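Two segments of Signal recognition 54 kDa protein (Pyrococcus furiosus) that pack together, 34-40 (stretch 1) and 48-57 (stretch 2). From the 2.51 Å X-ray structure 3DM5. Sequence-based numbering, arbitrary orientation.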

# COMPACT_ATOMS: atom_id res chain seq x y z
N ASP A 34 -4.94 16.47 -8.48
CA ASP A 34 -3.98 15.84 -7.59
C ASP A 34 -4.20 16.31 -6.15
O ASP A 34 -4.12 15.51 -5.23
CB ASP A 34 -2.54 16.09 -8.04
CG ASP A 34 -2.05 15.06 -9.06
OD1 ASP A 34 -2.83 14.13 -9.40
OD2 ASP A 34 -0.89 15.18 -9.52
N ILE A 35 -4.51 17.60 -5.97
CA ILE A 35 -4.72 18.15 -4.63
C ILE A 35 -6.05 17.72 -4.01
O ILE A 35 -6.11 17.41 -2.83
CB ILE A 35 -4.62 19.69 -4.63
CG1 ILE A 35 -3.26 20.15 -5.17
CG2 ILE A 35 -4.86 20.24 -3.22
CD1 ILE A 35 -3.21 21.63 -5.52
N GLN A 36 -7.11 17.70 -4.81
CA GLN A 36 -8.37 17.18 -4.32
C GLN A 36 -8.18 15.77 -3.78
O GLN A 36 -8.62 15.47 -2.68
CB GLN A 36 -9.43 17.19 -5.41
CG GLN A 36 -9.75 18.60 -5.89
CD GLN A 36 -10.69 18.61 -7.06
OE1 GLN A 36 -11.32 19.64 -7.36
NE2 GLN A 36 -10.79 17.48 -7.75
N ARG A 37 -7.51 14.93 -4.54
CA ARG A 37 -7.30 13.55 -4.12
C ARG A 37 -6.51 13.45 -2.82
O ARG A 37 -6.86 12.66 -1.93
CB ARG A 37 -6.65 12.71 -5.23
CG ARG A 37 -7.67 11.96 -6.10
CD ARG A 37 -7.02 11.09 -7.20
NE ARG A 37 -6.99 11.79 -8.49
CZ ARG A 37 -5.90 12.29 -9.06
NH1 ARG A 37 -4.72 12.17 -8.46
NH2 ARG A 37 -5.98 12.91 -10.24
N ALA A 38 -5.45 14.24 -2.70
CA ALA A 38 -4.61 14.17 -1.51
C ALA A 38 -5.43 14.63 -0.31
O ALA A 38 -5.49 13.94 0.70
CB ALA A 38 -3.36 15.02 -1.67
N LEU A 39 -6.06 15.79 -0.45
CA LEU A 39 -6.92 16.37 0.59
C LEU A 39 -8.04 15.45 1.05
O LEU A 39 -8.17 15.19 2.25
CB LEU A 39 -7.49 17.73 0.15
CG LEU A 39 -6.83 19.01 0.68
CD1 LEU A 39 -5.40 18.80 1.17
CD2 LEU A 39 -6.90 20.13 -0.32
N ILE A 40 -8.84 14.96 0.11
CA ILE A 40 -9.98 14.09 0.43
C ILE A 40 -9.54 12.84 1.18
O ILE A 40 -10.23 12.34 2.08
CB ILE A 40 -10.74 13.63 -0.84
CG1 ILE A 40 -11.41 14.81 -1.54
CG2 ILE A 40 -11.78 12.60 -0.46
CD1 ILE A 40 -12.54 15.37 -0.76
N LEU A 48 -15.12 21.91 1.61
CA LEU A 48 -13.95 22.74 1.85
C LEU A 48 -12.89 22.56 0.77
O LEU A 48 -12.24 23.52 0.37
CB LEU A 48 -13.31 22.43 3.21
CG LEU A 48 -13.90 23.04 4.49
CD1 LEU A 48 -13.05 22.63 5.66
CD2 LEU A 48 -13.95 24.54 4.38
N VAL A 49 -12.71 21.31 0.32
CA VAL A 49 -11.72 21.01 -0.71
C VAL A 49 -12.09 21.63 -2.05
O VAL A 49 -11.23 22.18 -2.76
CB VAL A 49 -11.50 19.50 -0.89
CG1 VAL A 49 -10.67 19.24 -2.13
CG2 VAL A 49 -10.79 18.92 0.33
N LEU A 50 -13.37 21.55 -2.40
CA LEU A 50 -13.88 22.17 -3.61
C LEU A 50 -13.56 23.65 -3.64
O LEU A 50 -13.06 24.18 -4.63
CB LEU A 50 -15.39 22.00 -3.72
CG LEU A 50 -15.83 20.93 -4.70
CD1 LEU A 50 -17.33 20.99 -4.81
CD2 LEU A 50 -15.17 21.20 -6.04
N GLN A 51 -13.86 24.32 -2.53
CA GLN A 51 -13.74 25.76 -2.44
C GLN A 51 -12.28 26.17 -2.59
O GLN A 51 -11.95 27.10 -3.32
CB GLN A 51 -14.34 26.22 -1.11
CG GLN A 51 -13.74 27.47 -0.49
CD GLN A 51 -14.05 27.55 1.01
OE1 GLN A 51 -15.22 27.57 1.41
NE2 GLN A 51 -13.00 27.58 1.83
N LEU A 52 -11.41 25.44 -1.92
CA LEU A 52 -9.99 25.71 -2.02
C LEU A 52 -9.43 25.45 -3.41
O LEU A 52 -8.65 26.24 -3.93
CB LEU A 52 -9.22 24.87 -1.00
CG LEU A 52 -7.70 24.97 -1.08
CD1 LEU A 52 -7.28 26.32 -0.55
CD2 LEU A 52 -7.03 23.82 -0.30
N THR A 53 -9.79 24.33 -4.02
CA THR A 53 -9.19 24.00 -5.31
C THR A 53 -9.80 24.79 -6.47
O THR A 53 -9.21 24.88 -7.54
CB THR A 53 -9.15 22.48 -5.59
OG1 THR A 53 -10.49 21.94 -5.67
CG2 THR A 53 -8.34 21.77 -4.50
N ARG A 54 -10.96 25.40 -6.23
CA ARG A 54 -11.57 26.28 -7.21
C ARG A 54 -10.89 27.63 -7.19
O ARG A 54 -10.76 28.29 -8.21
CB ARG A 54 -13.07 26.44 -6.97
CG ARG A 54 -13.91 25.28 -7.50
CD ARG A 54 -15.39 25.51 -7.25
NE ARG A 54 -16.18 24.29 -7.42
CZ ARG A 54 -16.64 23.86 -8.59
NH1 ARG A 54 -16.40 24.55 -9.70
NH2 ARG A 54 -17.35 22.74 -8.66
N GLU A 55 -10.44 28.03 -6.01
CA GLU A 55 -9.68 29.27 -5.87
C GLU A 55 -8.29 29.11 -6.48
O GLU A 55 -7.78 30.00 -7.16
CB GLU A 55 -9.58 29.68 -4.40
CG GLU A 55 -8.60 30.81 -4.13
CD GLU A 55 -9.06 32.15 -4.70
OE1 GLU A 55 -8.30 33.14 -4.58
OE2 GLU A 55 -10.17 32.21 -5.28
N ILE A 56 -7.68 27.96 -6.22
CA ILE A 56 -6.36 27.67 -6.77
C ILE A 56 -6.42 27.60 -8.28
O ILE A 56 -5.58 28.19 -8.96
CB ILE A 56 -5.75 26.37 -6.22
CG1 ILE A 56 -5.52 26.48 -4.71
CG2 ILE A 56 -4.42 26.06 -6.92
CD1 ILE A 56 -4.76 25.30 -4.12
N GLN A 57 -7.41 26.90 -8.81
CA GLN A 57 -7.60 26.80 -10.25
C GLN A 57 -7.76 28.18 -10.88
O GLN A 57 -7.11 28.48 -11.89
CB GLN A 57 -8.85 25.98 -10.57
CG GLN A 57 -8.87 25.40 -11.98
CD GLN A 57 -10.05 24.48 -12.18
OE1 GLN A 57 -11.20 24.89 -12.02
NE2 GLN A 57 -9.79 23.22 -12.52

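Two helical segments of one chain pack side by side and run nearly antiparallel, with an angle of 153° between their N-to-C directions and a closest axis approach of 10.0 Å. Together they bury 361 Å² of surface. Because the directions oppose, a walk from Leu48 to Gln57 meets the residues of the first helix in roughly descending order.

Leu48 is out of reach of the first helix. Val49 gives up more surface to the partner helix than any other residue here. Its CA lies 6.2 Å from the CA of Gln36, and its CA-to-CB bond points toward the first helix. With chi1 in the t well, Val49 CG2 sits 3.5 Å from Leu39 CB and 4.1 Å from Ile40 CD1, and Val49 CG1 lies 3.8 Å from Gln36 CA. The branched side chain thus touches Gln36, Leu39 and Ile40. Leu50 starts away from the contact, but its end comes back far enough for Leu50 CD2 to lie 4.4 Å from Gln36 OE1, a marginal approach.

Gln51 is out of reach. One residue on, Leu52 again points toward the first helix, and its CD2 meets Leu39 CD2 at 3.7 Å, so Leu39 is in apolar contact with both Val49 and Leu52, residues three apart on the same helix.

Thr53 brings the polar element. Its OG1 lies 3.0 Å from Gln36 OE1 across the interface and also 3.0 Å from Val49 O, one turn back in its own helix; which of the two oxygens receives the hydroxyl proton is left open. Gln36 leaves its backbone sideways, yet an extended chi2 near 174° carries its amide end to this hydroxyl, and its CG passes 3.9 Å from Val49 CG1 on the way. The methyl of Thr53 serves the apolar side, with CG2 4.0 Å from Ile35 CG2.

Arg54 points away and Glu55 is out of reach. Ile56 turns toward the partner once more, and its CD1 meets Ile35 CD1 at 4.2 Å, a looser contact than those around Leu39. Gln57 stays clear. Val49, Leu52, Thr53 and Ile56, whose CA-to-CB bonds point toward the partner, follow the three- and four-residue spacing that keeps one face of a helix against its neighbour. On the first helix, Arg37 points away from the interface and its NH1 forms a salt bridge with Asp34 OD1 at 2.9 Å.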